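DNA polymerase (Bacillus phage phi29, PDB 2PYJ) catalyses protein-primed replication of the phage DNA with strand displacement, high processivity and high fidelity, its natural form also having 3'-5' exonuclease activity. Local coordinates at residues Q286-E291 against Y343-I348; I302-S307 against E314-S319; G410-R415 against P558-G563. The protein carries 2 engineered substitutions. One frame throughout, in Å; residues are numbered along the deposited sequence.

Interaction 1: Q286-E291 against Y343-I348; sequences QHIRCE and YNVEYI. With EDO (1,2-ethanediol), chain V.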
loop_
_atom_site.group_PDB
_atom_site.type_symbol
_atom_site.label_atom_id
_atom_site.label_comp_id
_atom_site.label_asym_id
_atom_site.label_seq_id
_atom_site.Cartn_x
_atom_site.Cartn_y
_atom_site.Cartn_z
ATOM N N GLN G 286 11.301 -20.304 -15.039
ATOM C CA GLN G 286 11.028 -21.255 -16.103
ATOM C C GLN G 286 9.645 -21.051 -16.703
ATOM O O GLN G 286 8.648 -21.003 -15.976
ATOM C CB GLN G 286 11.121 -22.682 -15.571
ATOM C CG GLN G 286 10.766 -23.749 -16.614
ATOM C CD GLN G 286 11.913 -24.053 -17.558
ATOM O OE1 GLN G 286 12.997 -24.413 -17.117
ATOM N NE2 GLN G 286 11.666 -23.935 -18.867
ATOM N N HIS G 287 9.598 -20.959 -18.032
ATOM C CA HIS G 287 8.338 -20.969 -18.775
ATOM C C HIS G 287 7.971 -22.417 -19.082
ATOM O O HIS G 287 8.733 -23.137 -19.731
ATOM C CB HIS G 287 8.452 -20.152 -20.074
ATOM C CG HIS G 287 7.155 -20.021 -20.825
ATOM N ND1 HIS G 287 7.101 -19.782 -22.182
ATOM C CD2 HIS G 287 5.870 -20.122 -20.412
ATOM C CE1 HIS G 287 5.841 -19.731 -22.568
ATOM N NE2 HIS G 287 5.074 -19.934 -21.513
ATOM N N ILE G 288 6.824 -22.846 -18.571
ATOM C CA ILE G 288 6.285 -24.184 -18.847
ATOM C C ILE G 288 4.842 -24.130 -19.326
ATOM O O ILE G 288 4.123 -23.156 -19.076
ATOM C CB ILE G 288 6.341 -25.118 -17.595
ATOM C CG1 ILE G 288 5.361 -24.644 -16.502
ATOM C CG2 ILE G 288 7.788 -25.225 -17.059
ATOM C CD1 ILE G 288 5.172 -25.635 -15.380
ATOM N N ARG G 289 4.446 -25.180 -20.043
ATOM C CA ARG G 289 3.049 -25.534 -20.237
ATOM C C ARG G 289 2.869 -26.936 -19.660
ATOM O O ARG G 289 3.687 -27.819 -19.916
ATOM C CB ARG G 289 2.668 -25.497 -21.715
ATOM C CG ARG G 289 2.371 -24.086 -22.245
ATOM C CD ARG G 289 1.914 -24.111 -23.709
ATOM N NE ARG G 289 3.036 -24.299 -24.632
ATOM C CZ ARG G 289 3.764 -23.313 -25.168
ATOM N NH1 ARG G 289 3.502 -22.036 -24.890
ATOM N NH2 ARG G 289 4.766 -23.607 -25.993
ATOM N N CYS G 290 1.822 -27.126 -18.853
ATOM C CA CYS G 290 1.559 -28.421 -18.226
ATOM C C CYS G 290 0.091 -28.616 -17.868
ATOM O O CYS G 290 -0.740 -27.707 -18.019
ATOM C CB CYS G 290 2.415 -28.583 -16.951
ATOM S SG CYS G 290 1.890 -27.518 -15.553
ATOM N N GLU G 291 -0.219 -29.826 -17.422
ATOM C CA GLU G 291 -1.468 -30.122 -16.721
ATOM C C GLU G 291 -1.088 -30.583 -15.327
ATOM O O GLU G 291 0.049 -30.991 -15.114
ATOM C CB GLU G 291 -2.261 -31.180 -17.468
ATOM C CG GLU G 291 -2.494 -30.797 -18.920
ATOM C CD GLU G 291 -3.377 -31.755 -19.647
ATOM O OE1 GLU G 291 -2.874 -32.432 -20.557
ATOM O OE2 GLU G 291 -4.570 -31.834 -19.316
ATOM N N TYR G 343 1.730 -33.345 -15.142
ATOM C CA TYR G 343 1.611 -34.184 -16.338
ATOM C C TYR G 343 1.978 -33.396 -17.569
ATOM O O TYR G 343 1.746 -32.184 -17.630
ATOM C CB TYR G 343 0.171 -34.709 -16.504
ATOM C CG TYR G 343 -0.366 -35.455 -15.312
ATOM C CD1 TYR G 343 -1.108 -34.793 -14.322
ATOM C CD2 TYR G 343 -0.142 -36.833 -15.165
ATOM C CE1 TYR G 343 -1.613 -35.490 -13.205
ATOM C CE2 TYR G 343 -0.639 -37.537 -14.054
ATOM C CZ TYR G 343 -1.372 -36.860 -13.081
ATOM O OH TYR G 343 -1.864 -37.551 -11.995
ATOM N N ASN G 344 2.535 -34.088 -18.559
ATOM C CA ASN G 344 2.807 -33.501 -19.875
ATOM C C ASN G 344 3.509 -32.156 -19.778
ATOM O O ASN G 344 3.059 -31.159 -20.377
ATOM C CB ASN G 344 1.495 -33.321 -20.663
ATOM C CG ASN G 344 0.731 -34.624 -20.859
ATOM O OD1 ASN G 344 -0.491 -34.612 -20.998
ATOM N ND2 ASN G 344 1.445 -35.747 -20.889
ATOM N N VAL G 345 4.602 -32.114 -19.019
ATOM C CA VAL G 345 5.283 -30.853 -18.781
ATOM C C VAL G 345 6.153 -30.502 -19.979
ATOM O O VAL G 345 7.031 -31.271 -20.391
ATOM C CB VAL G 345 6.107 -30.846 -17.471
ATOM C CG1 VAL G 345 6.659 -29.432 -17.192
ATOM C CG2 VAL G 345 5.241 -31.321 -16.304
ATOM N N GLU G 346 5.876 -29.337 -20.546
ATOM C CA GLU G 346 6.646 -28.805 -21.639
ATOM C C GLU G 346 7.505 -27.682 -21.080
ATOM O O GLU G 346 6.985 -26.631 -20.709
ATOM C CB GLU G 346 5.704 -28.275 -22.720
ATOM C CG GLU G 346 6.401 -27.857 -23.998
ATOM C CD GLU G 346 5.495 -27.104 -24.937
ATOM O OE1 GLU G 346 4.259 -27.133 -24.741
ATOM O OE2 GLU G 346 6.021 -26.487 -25.881
ATOM N N TYR G 347 8.814 -27.930 -20.982
ATOM C CA TYR G 347 9.782 -26.900 -20.585
ATOM C C TYR G 347 10.167 -26.125 -21.817
ATOM O O TYR G 347 10.787 -26.665 -22.733
ATOM C CB TYR G 347 11.024 -27.522 -19.944
ATOM C CG TYR G 347 10.729 -28.216 -18.646
ATOM C CD1 TYR G 347 10.439 -29.580 -18.616
ATOM C CD2 TYR G 347 10.707 -27.511 -17.451
ATOM C CE1 TYR G 347 10.152 -30.222 -17.427
ATOM C CE2 TYR G 347 10.422 -28.143 -16.254
ATOM C CZ TYR G 347 10.147 -29.499 -16.247
ATOM O OH TYR G 347 9.870 -30.140 -15.058
ATOM N N ILE G 348 9.805 -24.854 -21.835
ATOM C CA ILE G 348 9.899 -24.042 -23.041
ATOM C C ILE G 348 11.212 -23.252 -23.077
ATOM O O ILE G 348 11.999 -23.383 -24.010
ATOM C CB ILE G 348 8.690 -23.092 -23.147
ATOM C CG1 ILE G 348 7.389 -23.909 -23.149
ATOM C CG2 ILE G 348 8.815 -22.199 -24.408
ATOM C CD1 ILE G 348 6.160 -23.122 -22.806
HETATM C C1 EDO V . 13.313 -27.889 -13.567
HETATM O O1 EDO V . 12.106 -28.549 -13.162
HETATM C C2 EDO V . 13.173 -26.381 -13.424
HETATM O O2 EDO V . 12.933 -25.735 -14.687
#

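Interaction 2: I302-S307 against E314-S319; sequences IQIKRS and EYLKSS. With nucleotides of chain B.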
loop_
_atom_site.group_PDB
_atom_site.type_symbol
_atom_site.label_atom_id
_atom_site.label_comp_id
_atom_site.label_asym_id
_atom_site.label_seq_id
_atom_site.Cartn_x
_atom_site.Cartn_y
_atom_site.Cartn_z
ATOM N N ILE G 302 -1.482 -23.252 -6.585
ATOM C CA ILE G 302 -1.512 -22.641 -7.907
ATOM C C ILE G 302 -2.814 -21.876 -8.133
ATOM O O ILE G 302 -3.909 -22.441 -8.030
ATOM C CB ILE G 302 -1.386 -23.695 -9.030
ATOM C CG1 ILE G 302 -0.027 -24.404 -8.969
ATOM C CG2 ILE G 302 -1.585 -23.031 -10.411
ATOM C CD1 ILE G 302 0.030 -25.634 -9.864
ATOM N N GLN G 303 -2.683 -20.593 -8.448
ATOM C CA GLN G 303 -3.800 -19.818 -8.951
ATOM C C GLN G 303 -3.374 -19.158 -10.268
ATOM O O GLN G 303 -2.216 -18.758 -10.423
ATOM C CB GLN G 303 -4.323 -18.822 -7.889
ATOM C CG GLN G 303 -3.442 -17.648 -7.594
ATOM C CD GLN G 303 -4.122 -16.573 -6.729
ATOM O OE1 GLN G 303 -3.638 -15.453 -6.651
ATOM N NE2 GLN G 303 -5.224 -16.924 -6.069
ATOM N N ILE G 304 -4.290 -19.101 -11.232
ATOM C CA ILE G 304 -3.948 -18.645 -12.588
ATOM C C ILE G 304 -4.769 -17.426 -12.959
ATOM O O ILE G 304 -5.999 -17.503 -13.093
ATOM C CB ILE G 304 -4.149 -19.768 -13.648
ATOM C CG1 ILE G 304 -3.203 -20.957 -13.371
ATOM C CG2 ILE G 304 -3.878 -19.240 -15.052
ATOM C CD1 ILE G 304 -3.473 -22.187 -14.247
ATOM N N LYS G 305 -4.077 -16.303 -13.140
ATOM C CA LYS G 305 -4.721 -15.030 -13.475
ATOM C C LYS G 305 -4.672 -14.736 -14.973
ATOM O O LYS G 305 -3.847 -15.285 -15.701
ATOM C CB LYS G 305 -4.066 -13.884 -12.695
ATOM C CG LYS G 305 -4.278 -13.971 -11.185
ATOM C CD LYS G 305 -4.118 -12.613 -10.521
ATOM C CE LYS G 305 -4.041 -12.730 -9.014
ATOM N NZ LYS G 305 -5.122 -13.565 -8.426
ATOM N N ARG G 306 -5.574 -13.869 -15.413
ATOM C CA ARG G 306 -5.626 -13.400 -16.812
ATOM C C ARG G 306 -5.863 -14.544 -17.812
ATOM O O ARG G 306 -5.418 -14.490 -18.967
ATOM C CB ARG G 306 -4.365 -12.584 -17.154
ATOM C CG ARG G 306 -4.324 -11.230 -16.429
ATOM C CD ARG G 306 -3.004 -10.487 -16.629
ATOM N NE ARG G 306 -1.871 -11.214 -16.057
ATOM C CZ ARG G 306 -1.521 -11.199 -14.768
ATOM N NH1 ARG G 306 -2.212 -10.487 -13.872
ATOM N NH2 ARG G 306 -0.468 -11.906 -14.371
ATOM N N SER G 307 -6.576 -15.573 -17.354
ATOM C CA SER G 307 -6.957 -16.688 -18.194
ATOM C C SER G 307 -8.460 -16.783 -18.286
ATOM O O SER G 307 -9.144 -16.738 -17.269
ATOM C CB SER G 307 -6.425 -18.014 -17.630
ATOM O OG SER G 307 -6.976 -19.105 -18.358
ATOM N N GLU G 314 -8.805 -18.233 -7.416
ATOM C CA GLU G 314 -9.050 -19.609 -6.981
ATOM C C GLU G 314 -7.796 -20.471 -7.003
ATOM O O GLU G 314 -7.132 -20.597 -8.032
ATOM C CB GLU G 314 -10.130 -20.262 -7.838
ATOM C CG GLU G 314 -10.527 -21.651 -7.362
ATOM C CD GLU G 314 -11.495 -22.371 -8.300
ATOM O OE1 GLU G 314 -12.099 -21.718 -9.198
ATOM O OE2 GLU G 314 -11.647 -23.603 -8.131
ATOM N N TYR G 315 -7.500 -21.082 -5.862
ATOM C CA TYR G 315 -6.428 -22.059 -5.781
ATOM C C TYR G 315 -6.911 -23.394 -6.330
ATOM O O TYR G 315 -7.919 -23.969 -5.867
ATOM C CB TYR G 315 -5.847 -22.126 -4.361
ATOM C CG TYR G 315 -4.939 -20.947 -4.127
ATOM C CD1 TYR G 315 -5.400 -19.808 -3.477
ATOM C CD2 TYR G 315 -3.638 -20.933 -4.634
ATOM C CE1 TYR G 315 -4.579 -18.709 -3.294
ATOM C CE2 TYR G 315 -2.815 -19.830 -4.462
ATOM C CZ TYR G 315 -3.303 -18.718 -3.787
ATOM O OH TYR G 315 -2.506 -17.613 -3.605
ATOM N N LEU G 316 -6.211 -23.852 -7.362
ATOM C CA LEU G 316 -6.695 -24.922 -8.229
ATOM C C LEU G 316 -6.290 -26.331 -7.769
ATOM O O LEU G 316 -5.137 -26.584 -7.440
ATOM C CB LEU G 316 -6.205 -24.682 -9.655
ATOM C CG LEU G 316 -6.632 -23.380 -10.337
ATOM C CD1 LEU G 316 -5.898 -23.218 -11.658
ATOM C CD2 LEU G 316 -8.174 -23.328 -10.535
ATOM N N LYS G 317 -7.265 -27.235 -7.764
ATOM C CA LYS G 317 -7.040 -28.666 -7.508
ATOM C C LYS G 317 -6.536 -29.382 -8.762
ATOM O O LYS G 317 -5.862 -30.416 -8.688
ATOM C CB LYS G 317 -8.349 -29.323 -7.056
ATOM C CG LYS G 317 -8.804 -28.913 -5.681
ATOM C CD LYS G 317 -10.020 -29.721 -5.235
ATOM C CE LYS G 317 -10.523 -29.260 -3.863
ATOM N NZ LYS G 317 -10.887 -27.807 -3.863
ATOM N N SER G 318 -6.896 -28.834 -9.915
ATOM C CA SER G 318 -6.670 -29.475 -11.196
ATOM C C SER G 318 -6.611 -28.411 -12.269
ATOM O O SER G 318 -7.246 -27.354 -12.141
ATOM C CB SER G 318 -7.826 -30.438 -11.498
ATOM O OG SER G 318 -7.766 -30.947 -12.831
ATOM N N SER G 319 -5.870 -28.692 -13.337
ATOM C CA SER G 319 -5.900 -27.847 -14.537
ATOM C C SER G 319 -7.231 -28.028 -15.328
ATOM O O SER G 319 -7.522 -27.268 -16.245
ATOM C CB SER G 319 -4.676 -28.130 -15.419
ATOM O OG SER G 319 -4.419 -29.518 -15.514
ATOM P P DA B 8 -6.248 -13.326 -4.753
ATOM O OP1 DA B 8 -6.154 -14.631 -4.062
ATOM O OP2 DA B 8 -6.335 -13.258 -6.222
ATOM O "O5'" DA B 8 -7.523 -12.563 -4.177
ATOM C "C5'" DA B 8 -7.880 -12.662 -2.803
ATOM C "C4'" DA B 8 -8.996 -11.677 -2.524
ATOM O "O4'" DA B 8 -8.447 -10.347 -2.622
ATOM C "C3'" DA B 8 -10.163 -11.752 -3.514
ATOM O "O3'" DA B 8 -11.353 -12.170 -2.827
ATOM C "C2'" DA B 8 -10.254 -10.334 -4.077
ATOM C "C1'" DA B 8 -9.448 -9.497 -3.096
ATOM N N9 DA B 8 -8.936 -8.318 -3.782
ATOM C C8 DA B 8 -8.241 -8.279 -4.977
ATOM N N7 DA B 8 -7.951 -7.067 -5.378
ATOM C C5 DA B 8 -8.526 -6.245 -4.395
ATOM C C6 DA B 8 -8.604 -4.841 -4.231
ATOM N N6 DA B 8 -8.053 -3.953 -5.073
ATOM N N1 DA B 8 -9.235 -4.370 -3.136
ATOM C C2 DA B 8 -9.792 -5.231 -2.261
ATOM N N3 DA B 8 -9.804 -6.565 -2.309
ATOM C C4 DA B 8 -9.141 -7.007 -3.408
ATOM P P DA B 7 -0.951 -11.211 -7.565
ATOM O OP1 DA B 7 -0.358 -12.561 -7.403
ATOM O OP2 DA B 7 -1.444 -10.809 -8.883
ATOM O "O5'" DA B 7 -2.157 -11.039 -6.535
ATOM C "C5'" DA B 7 -1.965 -11.428 -5.171
ATOM C "C4'" DA B 7 -3.148 -11.063 -4.312
ATOM O "O4'" DA B 7 -3.201 -9.648 -4.132
ATOM C "C3'" DA B 7 -4.519 -11.417 -4.883
ATOM O "O3'" DA B 7 -5.014 -12.524 -4.193
ATOM C "C2'" DA B 7 -5.392 -10.171 -4.649
ATOM C "C1'" DA B 7 -4.508 -9.290 -3.798
ATOM N N9 DA B 7 -4.597 -7.842 -4.011
ATOM C C8 DA B 7 -4.071 -7.114 -5.048
ATOM N N7 DA B 7 -4.284 -5.820 -4.956
ATOM C C5 DA B 7 -5.002 -5.704 -3.784
ATOM C C6 DA B 7 -5.557 -4.605 -3.116
ATOM N N6 DA B 7 -5.450 -3.352 -3.537
ATOM N N1 DA B 7 -6.221 -4.846 -1.967
ATOM C C2 DA B 7 -6.338 -6.096 -1.522
ATOM N N3 DA B 7 -5.869 -7.208 -2.060
ATOM C C4 DA B 7 -5.200 -6.943 -3.195
HETATM O O HOH W 1 -6.871 -19.946 -10.622
#

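Interaction 3: G410-R415 against P558-G563; sequences GALGFR and PVQVPG. With nucleotides of chain A.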
loop_
_atom_site.group_PDB
_atom_site.type_symbol
_atom_site.label_atom_id
_atom_site.label_comp_id
_atom_site.label_asym_id
_atom_site.label_seq_id
_atom_site.Cartn_x
_atom_site.Cartn_y
_atom_site.Cartn_z
ATOM N N GLY G 410 -19.233 21.160 -15.215
ATOM C CA GLY G 410 -18.407 21.894 -14.252
ATOM C C GLY G 410 -17.673 21.034 -13.228
ATOM O O GLY G 410 -16.992 21.572 -12.365
ATOM N N ALA G 411 -17.824 19.701 -13.303
ATOM C CA ALA G 411 -17.037 18.781 -12.445
ATOM C C ALA G 411 -15.768 18.325 -13.159
ATOM O O ALA G 411 -15.715 18.294 -14.388
ATOM C CB ALA G 411 -17.859 17.572 -12.034
ATOM N N LEU G 412 -14.751 17.973 -12.380
ATOM C CA LEU G 412 -13.527 17.388 -12.931
ATOM C C LEU G 412 -13.790 15.995 -13.503
ATOM O O LEU G 412 -14.499 15.185 -12.899
ATOM C CB LEU G 412 -12.448 17.292 -11.851
ATOM C CG LEU G 412 -11.233 18.215 -11.862
ATOM C CD1 LEU G 412 -11.470 19.570 -12.566
ATOM C CD2 LEU G 412 -10.764 18.407 -10.420
ATOM N N GLY G 413 -13.225 15.746 -14.674
ATOM C CA GLY G 413 -13.155 14.423 -15.250
ATOM C C GLY G 413 -11.694 14.061 -15.441
ATOM O O GLY G 413 -10.812 14.904 -15.259
ATOM N N PHE G 414 -11.438 12.807 -15.795
ATOM C CA PHE G 414 -10.079 12.337 -16.065
ATOM C C PHE G 414 -10.057 11.502 -17.315
ATOM O O PHE G 414 -11.056 10.869 -17.671
ATOM C CB PHE G 414 -9.502 11.571 -14.857
ATOM C CG PHE G 414 -9.507 12.379 -13.595
ATOM C CD1 PHE G 414 -10.632 12.393 -12.773
ATOM C CD2 PHE G 414 -8.427 13.176 -13.256
ATOM C CE1 PHE G 414 -10.667 13.167 -11.629
ATOM C CE2 PHE G 414 -8.445 13.951 -12.099
ATOM C CZ PHE G 414 -9.568 13.951 -11.288
ATOM N N ARG G 415 -8.930 11.541 -18.011
ATOM C CA ARG G 415 -8.692 10.699 -19.168
ATOM C C ARG G 415 -7.334 10.060 -19.000
ATOM O O ARG G 415 -6.432 10.647 -18.384
ATOM C CB ARG G 415 -8.718 11.503 -20.467
ATOM C CG ARG G 415 -10.084 12.028 -20.873
ATOM C CD ARG G 415 -10.056 12.533 -22.306
ATOM N NE ARG G 415 -11.221 13.357 -22.648
ATOM C CZ ARG G 415 -11.282 14.686 -22.531
ATOM N NH1 ARG G 415 -10.246 15.381 -22.066
ATOM N NH2 ARG G 415 -12.392 15.326 -22.883
ATOM N N PRO G 558 -16.123 9.096 -2.654
ATOM C CA PRO G 558 -15.799 10.464 -3.095
ATOM C C PRO G 558 -16.278 10.716 -4.527
ATOM O O PRO G 558 -15.998 9.926 -5.424
ATOM C CB PRO G 558 -14.284 10.520 -2.988
ATOM C CG PRO G 558 -13.824 9.084 -3.157
ATOM C CD PRO G 558 -14.937 8.205 -2.661
ATOM N N VAL G 559 -17.027 11.799 -4.728
ATOM C CA VAL G 559 -17.591 12.107 -6.047
ATOM C C VAL G 559 -17.165 13.508 -6.488
ATOM O O VAL G 559 -17.282 14.457 -5.724
ATOM C CB VAL G 559 -19.158 12.002 -6.039
ATOM C CG1 VAL G 559 -19.765 12.596 -7.317
ATOM C CG2 VAL G 559 -19.596 10.567 -5.877
ATOM N N GLN G 560 -16.653 13.611 -7.722
ATOM C CA GLN G 560 -16.381 14.899 -8.341
ATOM C C GLN G 560 -17.684 15.591 -8.696
ATOM O O GLN G 560 -18.514 15.046 -9.426
ATOM C CB GLN G 560 -15.539 14.750 -9.608
ATOM C CG GLN G 560 -14.196 14.101 -9.394
ATOM C CD GLN G 560 -13.212 14.958 -8.642
ATOM O OE1 GLN G 560 -13.405 16.169 -8.459
ATOM N NE2 GLN G 560 -12.123 14.339 -8.220
ATOM N N VAL G 561 -17.844 16.789 -8.160
ATOM C CA VAL G 561 -18.988 17.651 -8.432
ATOM C C VAL G 561 -18.405 19.014 -8.792
ATOM O O VAL G 561 -17.195 19.216 -8.645
ATOM C CB VAL G 561 -19.932 17.754 -7.204
ATOM C CG1 VAL G 561 -20.473 16.368 -6.825
ATOM C CG2 VAL G 561 -19.223 18.390 -6.022
ATOM N N PRO G 562 -19.235 19.935 -9.319
ATOM C CA PRO G 562 -18.720 21.285 -9.579
ATOM C C PRO G 562 -18.082 21.933 -8.344
ATOM O O PRO G 562 -18.716 22.027 -7.290
ATOM C CB PRO G 562 -19.975 22.064 -10.025
ATOM C CG PRO G 562 -20.864 21.017 -10.602
ATOM C CD PRO G 562 -20.636 19.785 -9.762
ATOM N N GLY G 563 -16.840 22.377 -8.491
ATOM C CA GLY G 563 -16.110 23.018 -7.403
ATOM C C GLY G 563 -15.099 22.111 -6.697
ATOM O O GLY G 563 -14.101 22.590 -6.177
ATOM P P DC A 6 -11.752 8.161 -7.691
ATOM O OP1 DC A 6 -12.310 9.472 -8.104
ATOM O OP2 DC A 6 -10.297 7.917 -7.843
ATOM O "O5'" DC A 6 -12.158 7.864 -6.200
ATOM C "C5'" DC A 6 -11.478 6.851 -5.437
ATOM C "C4'" DC A 6 -12.436 5.792 -4.909
ATOM O "O4'" DC A 6 -12.814 4.833 -5.931
ATOM C "C3'" DC A 6 -11.826 4.908 -3.836
ATOM O "O3'" DC A 6 -11.793 5.574 -2.618
ATOM C "C2'" DC A 6 -12.779 3.737 -3.831
ATOM C "C1'" DC A 6 -12.989 3.548 -5.323
ATOM N N1 DC A 6 -12.080 2.505 -5.954
ATOM C C2 DC A 6 -12.306 1.130 -5.683
ATOM O O2 DC A 6 -13.225 0.801 -4.927
ATOM N N3 DC A 6 -11.491 0.192 -6.252
ATOM C C4 DC A 6 -10.504 0.560 -7.073
ATOM N N4 DC A 6 -9.750 -0.408 -7.622
ATOM C C5 DC A 6 -10.251 1.945 -7.366
ATOM C C6 DC A 6 -11.044 2.873 -6.798
HETATM O O HOH W 2 -14.843 18.204 -9.465
#

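Interaction 1: Q286-E291 against Y343-I348
Arg289 and Glu346 are joined through both backbone and side chain. They form an antiparallel hydrogen-bonded pair. Glu346 N reaches Arg289 O at 2.7 Å, and Arg289 N returns a bond to Glu346 O. Ile348 N binds His287 O, which also accepts a bond from the amide NE2 of its neighbour Gln286. Farther along, Glu291 and Tyr343 exchange two more backbone bonds.

The two hydrogen-bonded pairs are not in the same register. Cys290 alone answers Asn344 and Val345, so the strands carry a beta bulge, and the chain turns a corner at Asn344. Strand 283-294 and strand 340-356 are neighbours in an antiparallel sheet of the polymerization region. This is probably part of TPR1, an insertion of protein-primed B-family polymerases.

The salt bridge lies on the face that also holds Glu291. Arg289 grips the carboxylate side-on, with NE 3.1 Å from Glu346 OE1 and NH2 3.1 Å from Glu346 OE2. The planes are 62° apart, and both carboxylate oxygens are met from above their plane. A bend at chi3 (-77°) turns the guanidinium to meet the extended Glu346. Arg289 NH1 is held by Asp325 in a second salt bridge.

Ile348 CD1 touches two flat groups. It sits 3.4 Å above the centre of the His287 ring, a CH-pi contact, and 3.3 Å above the plane of the Arg289 guanidinium. His287 is fixed further by Asp325 at NE2 and by stacking on Trp327.

Apolar packing occupies the Ile288 face. Ile288 CG2 lies 3.7 Å from Tyr347 CD2. The Gln286 amide meets the edge of the Tyr347 ring at nearly a right angle (84°). This amide has NE2 bound to Gly273 O and OE1 to Tyr275 N. A 1,2-ethanediol, probably from the crystallisation liquor, makes a weak bond to Tyr347 OH.

Interaction 2: I302-S307 against E314-S319
Residues 302-304 and 314-316 run in roughly opposite directions, although neither segment is a regular strand. Gln303 and Tyr315 face each other, CA to CA 4.7 Å. On one side of this pair Leu316 N gives a nearly straight bond (168°) to Ile302 O at 2.8 Å. On the other side a water takes the place of a direct bond. It accepts from Ile304 N and donates to Glu314 O.

Gln303 crosses over one face of the Tyr315 ring. Its CB makes a CH-pi contact 4.1 Å from the centroid of the Tyr315 ring. With chi1 at 72° and the chain extended beyond CG, its amide continues over the same ring, only 15° from parallel. Gln303 NE2 is 3.4 Å from Tyr315 CE1 and donates to OP1 of DA8 of chain B at 3.2 Å. Lys305 NZ bonds to Gln303 OE1, 3.0 Å away, from well above the carbonyl plane, and is also held by Gly312 O. It meets OP2 of the same phosphate at a short, doubtful distance. Away from the DNA, Ile304 CD1 packs on Leu316 CD1.

Phe230 meets Tyr315 edge-to-face, and the Tyr315 side chain is about 6 Å from that of Arg438, probably a template-primer binding residue. Through its contacts with DA8 the loop forms part of the DNA-binding surface beside the polymerization site, with the phosphate bound by the Gln303 amide and Lys305 close beside it.

Interaction 3: G410-R415 against P558-G563
Gln560 has the largest area buried here, and it packs on Leu412 and Phe414. Its CB lies 3.5 Å from Leu412 O. The side chain bends at chi2 (-70°), which lays the amide against CB of Leu412. The same amide group meets the Phe414 ring at its edge, with the two planes 64° apart. Ala68, on helix 63-76, also touches Gln560.

Ala411 is next in buried area. Its methyl points at the other segment and rests on backbone, with Ala411 CB 3.6 Å from Val561 C. The nearest pair of CA atoms is that of Ala411 and Pro562, 4.2 Å apart.

The contact joins two beta hairpins. Residues 412-415 belong to the TPR2 hairpin, and 558-561 to the long thumb hairpin, near its turn. In this polymerase TPR2, thumb and palm together encircle the DNA duplex, so this touch probably lies where the ring closes. Pro558 CG is 3.7 Å from O5' of DC6 of chain A, and Phe414 packs on a phosphate of the bound DNA.

No direct hydrogen bond links the segments. A water accepts from Leu412 N and lies 2.7 Å from Val561 O, to which it can donate. Pro562 packs beside Gly410, and its CA makes a CA-H...O contact of 3.3 Å to Gly410 O. That oxygen also accepts a bond from Arg76, while Asn72 holds Gly563 N.

In the fold
Interactions 1 and 2 are neighbours. Along the chain, interaction 2 falls within the loop closed by interaction 1, and they touch where Ser319 packs on Glu291. Interaction 1 is partly buried sheet pairing, rich in backbone bonds, with a salt bridge on one face; its nearest atom is about 15 Å from the nucleic acid. Interaction 2 is more buried, has one direct backbone bond and turns Gln303 and Lys305 to a phosphate. Interaction 3 stands apart, its centre about 39 Å from that of interaction 2. It is partly buried and joins separate hairpins by packing and a water, near helix 63-76 of the exonuclease region.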